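Local coordinates for putative NAD(P)H:FMN oxidoreductase (Porphyromonas gingivalis W83, PDB 3GE5), which binds flavin mononucleotide and, as a member of the nitroreductase family, probably works as a flavin-dependent oxidoreductase that draws electrons from NAD(P)H, at residues V40-D45 and P176-R181; K84-C89 and P93-A98. All coordinates share one frame; numbering follows the deposited sequence. Where two conformers were deposited one is given.

Interaction 1. Residues V40-D45 and P176-R181; sequences VRKFID and PTVPPR. With FMN (flavin mononucleotide), chain C.
The guanidinium groups of Arg41 and Arg181 lie flat on one another beside the flavin of the nitroreductase FMN site, where loop 40-45 meets loop 176-181. Their centres are 3.4 Å apart in an offset stack. The planes are tilted by only 15°. Two like charges can probably share this place because flat, delocalised cations stack by their faces while their N-H groups point outward to acceptors; Arg181 NH1 and NH2 both have hydrogen-bond partners elsewhere. Arg41, stretched out straight along its chain, reaches the pyrimidine end of the isoalloxazine: NE donates to FMN O2 at 2.8 Å, nearly straight at 170°, and NH2 to FMN N1 at 3.1 Å. This pair of bonds fixes the rotation of the guanidinium and would probably stabilise negative charge on the N1-C2=O2 edge of reduced flavin. Arg181 runs straight from CA to CD, then bends at chi3 (63°), which brings its guanidinium over one face of Arg41.

Farther along, apolar contacts join the loops near the surface. Lys42 suits this place by lending its aliphatic base to Val178 while its bent chain carries NZ off from Val178. Ile44 lies across the Pro176 ring, its CG2 methyl 4.0 Å from Pro176 CD.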
ATOM      1  N   VAL A  40      -7.778   0.373 -14.946  1.00 16.26           N
ATOM      2  CA  VAL A  40      -8.722   0.894 -15.934  1.00 15.30           C
ATOM      3  C   VAL A  40      -8.216   2.297 -16.347  1.00 19.62           C
ATOM      4  O   VAL A  40      -8.007   3.176 -15.493  1.00 17.76           O
ATOM      5  CB  VAL A  40     -10.160   0.974 -15.339  1.00 15.80           C
ATOM      6  CG1 VAL A  40     -11.097   1.851 -16.209  1.00 15.88           C
ATOM      7  CG2 VAL A  40     -10.708  -0.472 -15.084  1.00 15.33           C
ATOM      8  N   ARG A  41      -8.056   2.465 -17.659  1.00 19.36           N
ATOM      9  CA  ARG A  41      -7.553   3.712 -18.248  1.00 18.87           C
ATOM     10  C   ARG A  41      -8.521   4.412 -19.175  1.00 21.31           C
ATOM     11  O   ARG A  41      -8.231   5.502 -19.666  1.00 21.06           O
ATOM     12  CB  ARG A  41      -6.237   3.424 -18.970  1.00 18.24           C
ATOM     13  CG  ARG A  41      -5.110   3.023 -18.034  1.00 19.44           C
ATOM     14  CD  ARG A  41      -3.825   2.673 -18.801  1.00 20.84           C
ATOM     15  NE  ARG A  41      -2.762   2.123 -17.966  1.00 21.25           N
ATOM     16  CZ  ARG A  41      -2.650   0.849 -17.568  1.00 23.20           C
ATOM     17  NH1 ARG A  41      -3.542  -0.082 -17.895  1.00 21.40           N
ATOM     18  NH2 ARG A  41      -1.606   0.496 -16.818  1.00 23.46           N
ATOM     19  N   LYS A  42      -9.672   3.777 -19.433  1.00 18.34           N
ATOM     20  CA  LYS A  42     -10.658   4.283 -20.366  1.00 18.08           C
ATOM     21  C   LYS A  42     -11.986   4.347 -19.637  1.00 19.04           C
ATOM     22  O   LYS A  42     -12.389   3.372 -19.020  1.00 16.96           O
ATOM     23  CB  LYS A  42     -10.724   3.374 -21.595  1.00 17.94           C
ATOM     24  CG  LYS A  42      -9.451   3.393 -22.445  1.00 22.23           C
ATOM     25  CD  LYS A  42      -9.422   4.694 -23.277  1.00 34.72           C
ATOM     26  CE  LYS A  42      -8.047   5.306 -23.435  1.00 44.61           C
ATOM     27  NZ  LYS A  42      -8.184   6.742 -23.930  1.00 37.64           N
ATOM     28  N   PHE A  43     -12.623   5.527 -19.656  1.00 17.92           N
ATOM     29  CA  PHE A  43     -13.755   5.822 -18.783  1.00 18.34           C
ATOM     30  C   PHE A  43     -14.975   6.289 -19.567  1.00 20.70           C
ATOM     31  O   PHE A  43     -14.840   6.804 -20.685  1.00 21.22           O
ATOM     32  CB  PHE A  43     -13.343   6.928 -17.806  1.00 20.07           C
ATOM     33  CG  PHE A  43     -12.149   6.562 -16.962  1.00 17.59           C
ATOM     34  CD1 PHE A  43     -12.321   5.823 -15.787  1.00 20.95           C
ATOM     35  CD2 PHE A  43     -10.872   6.910 -17.354  1.00 18.20           C
ATOM     36  CE1 PHE A  43     -11.228   5.451 -14.999  1.00 15.53           C
ATOM     37  CE2 PHE A  43      -9.760   6.546 -16.567  1.00 17.19           C
ATOM     38  CZ  PHE A  43      -9.932   5.799 -15.400  1.00 17.23           C
ATOM     39  N   ILE A  44     -16.162   6.105 -18.993  1.00 19.28           N
ATOM     40  CA  ILE A  44     -17.385   6.659 -19.583  1.00 21.23           C
ATOM     41  C   ILE A  44     -17.707   7.978 -18.884  1.00 20.93           C
ATOM     42  O   ILE A  44     -17.058   8.350 -17.907  1.00 21.61           O
ATOM     43  CB  ILE A  44     -18.553   5.661 -19.508  1.00 20.41           C
ATOM     44  CG1 ILE A  44     -18.822   5.250 -18.044  1.00 22.53           C
ATOM     45  CG2 ILE A  44     -18.239   4.449 -20.361  1.00 25.45           C
ATOM     46  CD1 ILE A  44     -20.016   4.318 -17.847  1.00 19.42           C
ATOM     47  N   ASP A  45     -18.706   8.691 -19.400  1.00 24.32           N
ATOM     48  CA  ASP A  45     -19.074  10.001 -18.876  1.00 30.48           C
ATOM     49  C   ASP A  45     -19.829  10.008 -17.556  1.00 29.68           C
ATOM     50  O   ASP A  45     -20.004  11.063 -16.952  1.00 33.37           O
ATOM     51  CB  ASP A  45     -19.889  10.760 -19.933  1.00 33.57           C
ATOM     52  CG  ASP A  45     -19.034  11.201 -21.095  1.00 45.36           C
ATOM     53  OD1 ASP A  45     -17.787  11.184 -20.936  1.00 56.61           O
ATOM     54  OD2 ASP A  45     -19.597  11.576 -22.153  1.00 60.39           O
ATOM     55  N   PRO A 176     -17.020  -0.251 -20.152  1.00 22.93           N
ATOM     56  CA  PRO A 176     -17.149  -1.717 -20.093  1.00 23.72           C
ATOM     57  C   PRO A 176     -16.822  -2.426 -21.414  1.00 24.71           C
ATOM     58  O   PRO A 176     -16.707  -3.646 -21.428  1.00 26.04           O
ATOM     59  CB  PRO A 176     -18.612  -1.924 -19.693  1.00 24.45           C
ATOM     60  CG  PRO A 176     -19.321  -0.698 -20.219  1.00 27.26           C
ATOM     61  CD  PRO A 176     -18.328   0.429 -20.097  1.00 25.35           C
ATOM     62  N   THR A 177     -16.656  -1.679 -22.503  1.00 21.92           N
ATOM     63  CA  THR A 177     -16.314  -2.277 -23.793  1.00 21.70           C
ATOM     64  C   THR A 177     -14.811  -2.363 -24.024  1.00 20.64           C
ATOM     65  O   THR A 177     -14.357  -2.808 -25.086  1.00 21.67           O
ATOM     66  CB  THR A 177     -16.917  -1.466 -24.945  1.00 20.10           C
ATOM     67  OG1 THR A 177     -16.267  -0.186 -25.017  1.00 23.02           O
ATOM     68  CG2 THR A 177     -18.422  -1.303 -24.761  1.00 25.36           C
ATOM     69  N   VAL A 178     -14.027  -1.906 -23.060  1.00 20.43           N
ATOM     70  CA  VAL A 178     -12.588  -1.876 -23.212  1.00 18.89           C
ATOM     71  C   VAL A 178     -11.995  -2.919 -22.275  1.00 19.33           C
ATOM     72  O   VAL A 178     -12.118  -2.797 -21.068  1.00 19.07           O
ATOM     73  CB  VAL A 178     -11.989  -0.460 -22.906  1.00 21.59           C
ATOM     74  CG1 VAL A 178     -10.474  -0.500 -23.030  1.00 24.21           C
ATOM     75  CG2 VAL A 178     -12.590   0.589 -23.853  1.00 20.59           C
ATOM     76  N   PRO A 179     -11.363  -3.961 -22.837  1.00 16.46           N
ATOM     77  CA  PRO A 179     -10.801  -4.978 -21.946  1.00 17.84           C
ATOM     78  C   PRO A 179      -9.559  -4.492 -21.239  1.00 18.51           C
ATOM     79  O   PRO A 179      -9.030  -3.434 -21.555  1.00 19.16           O
ATOM     80  CB  PRO A 179     -10.411  -6.128 -22.898  1.00 18.67           C
ATOM     81  CG  PRO A 179     -10.924  -5.759 -24.208  1.00 22.96           C
ATOM     82  CD  PRO A 179     -11.095  -4.269 -24.240  1.00 21.45           C
ATOM     83  N   PRO A 180      -9.049  -5.278 -20.281  1.00 18.58           N
ATOM     84  CA  PRO A 180      -7.787  -4.898 -19.676  1.00 19.23           C
ATOM     85  C   PRO A 180      -6.676  -4.803 -20.756  1.00 20.46           C
ATOM     86  O   PRO A 180      -6.719  -5.486 -21.794  1.00 19.76           O
ATOM     87  CB  PRO A 180      -7.529  -6.040 -18.663  1.00 19.50           C
ATOM     88  CG  PRO A 180      -8.889  -6.591 -18.397  1.00 14.38           C
ATOM     89  CD  PRO A 180      -9.593  -6.513 -19.706  1.00 15.29           C
ATOM     90  N   ARG A 181      -5.687  -3.955 -20.468  1.00 20.90           N
ATOM     91  CA  ARG A 181      -4.672  -3.565 -21.441  1.00 23.08           C
ATOM     92  C   ARG A 181      -3.893  -4.780 -21.936  1.00 22.44           C
ATOM     93  O   ARG A 181      -3.553  -4.879 -23.123  1.00 23.35           O
ATOM     94  CB  ARG A 181      -3.738  -2.504 -20.832  1.00 22.97           C
ATOM     95  CG  ARG A 181      -2.765  -1.870 -21.858  1.00 26.22           C
ATOM     96  CD  ARG A 181      -1.895  -0.798 -21.217  1.00 29.53           C
ATOM     97  NE  ARG A 181      -1.046  -1.371 -20.172  1.00 36.72           N
ATOM     98  CZ  ARG A 181      -0.187  -0.677 -19.434  1.00 39.16           C
ATOM     99  NH1 ARG A 181      -0.057   0.634 -19.622  1.00 34.96           N
ATOM    100  NH2 ARG A 181       0.526  -1.302 -18.493  1.00 35.54           N
TER
HETATM  101  N1  FMN C 300      -0.078   2.747 -15.342  1.00 19.83           N
HETATM  102  C2  FMN C 300      -0.004   3.789 -16.220  1.00 19.96           C
HETATM  103  O2  FMN C 300      -0.593   3.730 -17.306  1.00 19.64           O
HETATM  104  N3  FMN C 300       0.734   4.928 -15.928  1.00 17.41           N
HETATM  105  C4  FMN C 300       1.442   5.062 -14.740  1.00 21.10           C
HETATM  106  O4  FMN C 300       2.134   6.099 -14.498  1.00 17.56           O
HETATM  107  C4A FMN C 300       1.367   3.999 -13.843  1.00 19.67           C
HETATM  108  N5  FMN C 300       2.090   4.089 -12.669  1.00 20.76           N
HETATM  109  C5A FMN C 300       1.933   3.127 -11.715  1.00 15.84           C
HETATM  110  C6  FMN C 300       2.591   3.307 -10.494  1.00 12.59           C
HETATM  111  C7  FMN C 300       2.412   2.356  -9.496  1.00 18.32           C
HETATM  112  C7M FMN C 300       3.113   2.489  -8.177  1.00 15.82           C
HETATM  113  C8  FMN C 300       1.573   1.262  -9.707  1.00 15.15           C
HETATM  114  C8M FMN C 300       1.355   0.243  -8.636  1.00 17.75           C
HETATM  115  C9  FMN C 300       0.965   1.075 -10.924  1.00 15.11           C
HETATM  116  C9A FMN C 300       1.111   2.003 -11.945  1.00 14.29           C
HETATM  117  N10 FMN C 300       0.483   1.840 -13.203  1.00 19.10           N
HETATM  118  C10 FMN C 300       0.598   2.848 -14.128  1.00 19.10           C
HETATM  119  C1' FMN C 300      -0.512   0.732 -13.434  1.00 20.27           C
HETATM  120  C2' FMN C 300       0.281  -0.545 -13.698  1.00 18.27           C
HETATM  121  O2' FMN C 300       0.669  -0.572 -15.066  1.00 19.66           O
HETATM  122  C3' FMN C 300      -0.510  -1.805 -13.329  1.00 20.79           C
HETATM  123  O3' FMN C 300      -0.919  -1.724 -11.958  1.00 20.14           O
HETATM  124  C4' FMN C 300       0.254  -3.112 -13.605  1.00 20.50           C
HETATM  125  O4' FMN C 300       0.541  -3.301 -14.991  1.00 21.07           O
HETATM  126  C5' FMN C 300      -0.505  -4.352 -13.117  1.00 22.12           C
HETATM  127  O5' FMN C 300      -1.738  -4.429 -13.800  1.00 18.45           O
HETATM  128  P   FMN C 300      -3.084  -4.562 -13.003  1.00 20.78           P
HETATM  129  O1P FMN C 300      -3.174  -3.288 -12.177  1.00 19.59           O
HETATM  130  O2P FMN C 300      -3.046  -5.796 -12.122  1.00 23.42           O
HETATM  131  O3P FMN C 300      -4.177  -4.529 -14.049  1.00 20.95           O

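Interaction 2. Residues K84-C89 and P93-A98; sequences KRLAPC and PWFPGA. With FMN (flavin mononucleotide), chain C; EDO (1,2-ethanediol), chain I.
Leu86 of helix 80-86 and Phe95 of turn 93-98 carry an apolar contact. In Leu86, CG is anti to the backbone N (chi1 177°), and both CG and the CD2 methyl approach the far end of the phenyl ring; CD2 lies 4.0 Å from Phe95 CZ. The Leu86 chain runs nearly perpendicular to that of Phe95. Phe95 likewise has CG anti to its N (chi1 180°), which carries the ring toward the helix, where its edge meets the backbone of Ala87, CE1 standing 4.3 Å from Ala87 CA. A branched aliphatic chain and a flat ring suit this buried place, continued by Tyr101 and Ile103 of strand 100-107. Nearer the surface the small Ala87 lets the backbones come close, its CB 4.3 Å from Pro96 CB.

Backbone hydrogen bonds shape each segment separately, and none passes between them. Cys89 N donates to Leu86 O at 2.9 Å in the 3-10 turn 87-89, and Gly97 N to Trp94 O at 3.0 Å. From helix 80-86, Arg83 NH2 holds Ala98 O.

Polar contacts with small molecules belong to Trp94, whose indole turns away from the helix to the flavin. Its NE1 makes a weak, bent hydrogen bond to FMN O2 (3.2 Å, 121°) and also bonds Gln92 OE1, itself a partner of FMN. The backbone N of Trp94 donates to O1 of an ethanediol, probably from the crystallisation liquor, which lies at the edge of the indole.

Adjacent residues thus do different work: Phe95 attaches the turn to the helix by dispersion and hydrophobic burial, while Trp94 offers the cofactor a single N-H, a modest contribution to holding the flavin's pyrimidine end.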
ATOM      1  N   LYS A  84      -7.845  20.280 -16.659  1.00 18.16           N
ATOM      2  CA  LYS A  84      -7.081  20.837 -17.777  1.00 18.78           C
ATOM      3  C   LYS A  84      -5.678  21.325 -17.340  1.00 19.03           C
ATOM      4  O   LYS A  84      -4.696  21.151 -18.074  1.00 17.99           O
ATOM      5  CB  LYS A  84      -7.874  21.941 -18.441  1.00 19.02           C
ATOM      6  CG  LYS A  84      -9.110  21.404 -19.197  1.00 25.04           C
ATOM      7  N   ARG A  85      -5.601  21.934 -16.164  0.50 17.62           N
ATOM      8  CA  ARG A  85      -4.310  22.359 -15.609  0.50 19.96           C
ATOM      9  C   ARG A  85      -3.394  21.167 -15.347  0.50 18.74           C
ATOM     10  O   ARG A  85      -2.193  21.236 -15.610  0.50 16.85           O
ATOM     11  CB  ARG A  85      -4.502  23.159 -14.319  0.50 20.70           C
ATOM     12  CG  ARG A  85      -5.067  24.535 -14.556  0.50 21.27           C
ATOM     13  CD  ARG A  85      -5.716  25.094 -13.296  0.50 24.54           C
ATOM     14  NE  ARG A  85      -4.735  25.304 -12.236  0.50 30.64           N
ATOM     15  CZ  ARG A  85      -5.002  25.260 -10.934  0.50 31.78           C
ATOM     16  NH1 ARG A  85      -6.234  25.004 -10.500  0.50 31.89           N
ATOM     17  NH2 ARG A  85      -4.029  25.476 -10.058  0.50 23.78           N
ATOM     18  N   LEU A  86      -3.969  20.066 -14.870  1.00 17.82           N
ATOM     19  CA  LEU A  86      -3.167  18.907 -14.478  1.00 17.29           C
ATOM     20  C   LEU A  86      -2.613  18.165 -15.695  1.00 16.76           C
ATOM     21  O   LEU A  86      -1.526  17.555 -15.640  1.00 17.46           O
ATOM     22  CB  LEU A  86      -3.995  17.970 -13.603  1.00 16.33           C
ATOM     23  CG  LEU A  86      -3.364  16.652 -13.139  1.00 19.68           C
ATOM     24  CD1 LEU A  86      -2.079  16.946 -12.330  1.00 17.55           C
ATOM     25  CD2 LEU A  86      -4.358  15.773 -12.352  1.00 16.08           C
ATOM     26  N   ALA A  87      -3.382  18.191 -16.791  1.00 16.76           N
ATOM     27  CA  ALA A  87      -3.127  17.358 -17.994  1.00 16.04           C
ATOM     28  C   ALA A  87      -1.675  17.423 -18.518  1.00 16.02           C
ATOM     29  O   ALA A  87      -1.112  16.392 -18.816  1.00 19.69           O
ATOM     30  CB  ALA A  87      -4.098  17.738 -19.122  1.00 16.07           C
ATOM     31  N   PRO A  88      -1.074  18.619 -18.564  1.00 17.92           N
ATOM     32  CA  PRO A  88       0.309  18.778 -19.068  1.00 19.87           C
ATOM     33  C   PRO A  88       1.395  18.081 -18.258  1.00 19.84           C
ATOM     34  O   PRO A  88       2.551  17.995 -18.716  1.00 19.28           O
ATOM     35  CB  PRO A  88       0.522  20.298 -19.018  1.00 25.32           C
ATOM     36  CG  PRO A  88      -0.827  20.882 -19.015  1.00 26.10           C
ATOM     37  CD  PRO A  88      -1.663  19.932 -18.244  1.00 20.32           C
ATOM     38  N   CYS A  89       1.037  17.581 -17.077  1.00 14.75           N
ATOM     39  CA  CYS A  89       1.965  16.812 -16.247  1.00 16.18           C
ATOM     40  C   CYS A  89       2.229  15.401 -16.770  1.00 17.02           C
ATOM     41  O   CYS A  89       3.157  14.749 -16.320  1.00 18.43           O
ATOM     42  CB  CYS A  89       1.481  16.776 -14.801  1.00 17.10           C
ATOM     43  SG  CYS A  89       1.447  18.391 -13.972  1.00 17.49           S
ATOM     44  N   PRO A  93      -1.112   9.168 -23.380  1.00 19.88           N
ATOM     45  CA  PRO A  93      -2.352   9.617 -24.013  1.00 21.67           C
ATOM     46  C   PRO A  93      -3.676   9.383 -23.252  1.00 19.46           C
ATOM     47  O   PRO A  93      -4.586  10.201 -23.335  1.00 18.75           O
ATOM     48  CB  PRO A  93      -2.354   8.853 -25.351  1.00 23.05           C
ATOM     49  CG  PRO A  93      -0.903   8.649 -25.639  1.00 26.46           C
ATOM     50  CD  PRO A  93      -0.269   8.394 -24.317  1.00 23.49           C
ATOM     51  N   TRP A  94      -3.789   8.289 -22.507  1.00 20.10           N
ATOM     52  CA  TRP A  94      -5.025   7.996 -21.779  1.00 18.83           C
ATOM     53  C   TRP A  94      -5.292   8.967 -20.623  1.00 19.42           C
ATOM     54  O   TRP A  94      -6.435   9.191 -20.246  1.00 17.57           O
ATOM     55  CB  TRP A  94      -5.015   6.557 -21.244  1.00 17.20           C
ATOM     56  CG  TRP A  94      -4.074   6.363 -20.099  1.00 17.04           C
ATOM     57  CD1 TRP A  94      -2.758   6.018 -20.182  1.00 21.14           C
ATOM     58  CD2 TRP A  94      -4.356   6.547 -18.706  1.00 15.78           C
ATOM     59  NE1 TRP A  94      -2.201   5.982 -18.946  1.00 19.69           N
ATOM     60  CE2 TRP A  94      -3.153   6.287 -18.007  1.00 18.38           C
ATOM     61  CE3 TRP A  94      -5.502   6.932 -17.964  1.00 18.73           C
ATOM     62  CZ2 TRP A  94      -3.061   6.394 -16.616  1.00 20.24           C
ATOM     63  CZ3 TRP A  94      -5.410   7.000 -16.579  1.00 19.88           C
ATOM     64  CH2 TRP A  94      -4.183   6.742 -15.926  1.00 19.99           C
ATOM     65  N   PHE A  95      -4.229   9.527 -20.045  1.00 19.64           N
ATOM     66  CA  PHE A  95      -4.331  10.247 -18.765  1.00 18.35           C
ATOM     67  C   PHE A  95      -5.364  11.368 -18.702  1.00 18.28           C
ATOM     68  O   PHE A  95      -6.115  11.478 -17.726  1.00 19.67           O
ATOM     69  CB  PHE A  95      -2.936  10.763 -18.383  1.00 18.85           C
ATOM     70  CG  PHE A  95      -2.900  11.534 -17.076  1.00 14.92           C
ATOM     71  CD1 PHE A  95      -3.082  12.907 -17.052  1.00 17.08           C
ATOM     72  CD2 PHE A  95      -2.649  10.879 -15.873  1.00 16.88           C
ATOM     73  CE1 PHE A  95      -3.025  13.607 -15.861  1.00 19.49           C
ATOM     74  CE2 PHE A  95      -2.612  11.592 -14.661  1.00 18.90           C
ATOM     75  CZ  PHE A  95      -2.771  12.960 -14.672  1.00 15.90           C
ATOM     76  N   PRO A  96      -5.418  12.234 -19.726  1.00 20.01           N
ATOM     77  CA  PRO A  96      -6.418  13.294 -19.650  1.00 19.67           C
ATOM     78  C   PRO A  96      -7.885  12.869 -19.793  1.00 20.80           C
ATOM     79  O   PRO A  96      -8.767  13.720 -19.734  1.00 22.91           O
ATOM     80  CB  PRO A  96      -6.024  14.246 -20.796  1.00 22.33           C
ATOM     81  CG  PRO A  96      -5.166  13.487 -21.673  1.00 26.64           C
ATOM     82  CD  PRO A  96      -4.544  12.374 -20.903  1.00 21.47           C
ATOM     83  N   GLY A  97      -8.153  11.579 -19.958  1.00 19.66           N
ATOM     84  CA  GLY A  97      -9.525  11.069 -20.048  1.00 19.65           C
ATOM     85  C   GLY A  97     -10.178  10.701 -18.712  1.00 20.17           C
ATOM     86  O   GLY A  97     -11.350  10.324 -18.696  1.00 19.87           O
ATOM     87  N   ALA A  98      -9.434  10.754 -17.580  1.00 18.78           N
ATOM     88  CA  ALA A  98      -9.981  10.355 -16.274  1.00 20.36           C
ATOM     89  C   ALA A  98     -10.837  11.465 -15.666  1.00 18.94           C
ATOM     90  O   ALA A  98     -10.406  12.639 -15.622  1.00 20.50           O
ATOM     91  CB  ALA A  98      -8.826   9.959 -15.300  1.00 18.54           C
TER
HETATM   92  N1  FMN C 300      -0.078   2.747 -15.342  1.00 19.83           N
HETATM   93  C2  FMN C 300      -0.004   3.789 -16.220  1.00 19.96           C
HETATM   94  O2  FMN C 300      -0.593   3.730 -17.306  1.00 19.64           O
HETATM   95  N3  FMN C 300       0.734   4.928 -15.928  1.00 17.41           N
HETATM   96  C4  FMN C 300       1.442   5.062 -14.740  1.00 21.10           C
HETATM   97  O4  FMN C 300       2.134   6.099 -14.498  1.00 17.56           O
HETATM   98  C4A FMN C 300       1.367   3.999 -13.843  1.00 19.67           C
HETATM   99  N5  FMN C 300       2.090   4.089 -12.669  1.00 20.76           N
HETATM  100  C5A FMN C 300       1.933   3.127 -11.715  1.00 15.84           C
HETATM  101  C6  FMN C 300       2.591   3.307 -10.494  1.00 12.59           C
HETATM  102  C7  FMN C 300       2.412   2.356  -9.496  1.00 18.32           C
HETATM  103  C7M FMN C 300       3.113   2.489  -8.177  1.00 15.82           C
HETATM  104  C8  FMN C 300       1.573   1.262  -9.707  1.00 15.15           C
HETATM  105  C8M FMN C 300       1.355   0.243  -8.636  1.00 17.75           C
HETATM  106  C9  FMN C 300       0.965   1.075 -10.924  1.00 15.11           C
HETATM  107  C9A FMN C 300       1.111   2.003 -11.945  1.00 14.29           C
HETATM  108  N10 FMN C 300       0.483   1.840 -13.203  1.00 19.10           N
HETATM  109  C10 FMN C 300       0.598   2.848 -14.128  1.00 19.10           C
HETATM  110  C1' FMN C 300      -0.512   0.732 -13.434  1.00 20.27           C
HETATM  111  C2' FMN C 300       0.281  -0.545 -13.698  1.00 18.27           C
HETATM  112  O2' FMN C 300       0.669  -0.572 -15.066  1.00 19.66           O
HETATM  113  C3' FMN C 300      -0.510  -1.805 -13.329  1.00 20.79           C
HETATM  114  O3' FMN C 300      -0.919  -1.724 -11.958  1.00 20.14           O
HETATM  115  C4' FMN C 300       0.254  -3.112 -13.605  1.00 20.50           C
HETATM  116  O4' FMN C 300       0.541  -3.301 -14.991  1.00 21.07           O
HETATM  117  C5' FMN C 300      -0.505  -4.352 -13.117  1.00 22.12           C
HETATM  118  O5' FMN C 300      -1.738  -4.429 -13.800  1.00 18.45           O
HETATM  119  P   FMN C 300      -3.084  -4.562 -13.003  1.00 20.78           P
HETATM  120  O1P FMN C 300      -3.174  -3.288 -12.177  1.00 19.59           O
HETATM  121  O2P FMN C 300      -3.046  -5.796 -12.122  1.00 23.42           O
HETATM  122  O3P FMN C 300      -4.177  -4.529 -14.049  1.00 20.95           O
HETATM  123  C1  EDO I 185      -2.478   4.737 -23.920  1.00 35.73           C
HETATM  124  O1  EDO I 185      -2.237   6.006 -23.366  1.00 26.74           O
HETATM  125  C2  EDO I 185      -3.447   4.850 -25.086  1.00 47.49           C
HETATM  126  O2  EDO I 185      -4.638   5.523 -24.673  1.00 53.09           O

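Both contacts reach the same flavin carbonyl oxygen, O2, but from different parts of the fold. Interaction 1 joins two loops at the surface, far apart in sequence, and its chemistry is that of stacked guanidinium groups and of hydrogen bonds from Arg41 to the flavin; interaction 2 is local, partly buried, and ties segment 84-89 to the turn 93-98 by hydrophobic packing. The two also meet directly: Arg41 O packs 3.5 Å from Trp94 CE3, and the phenyl ring of Phe43 rests against the backbone of Gly97 and Ala98. Loop 40-45 and turn 93-98 are thus neighbours, and each sends one residue to the flavin: Arg41 a charged donor, Trp94 a neutral one.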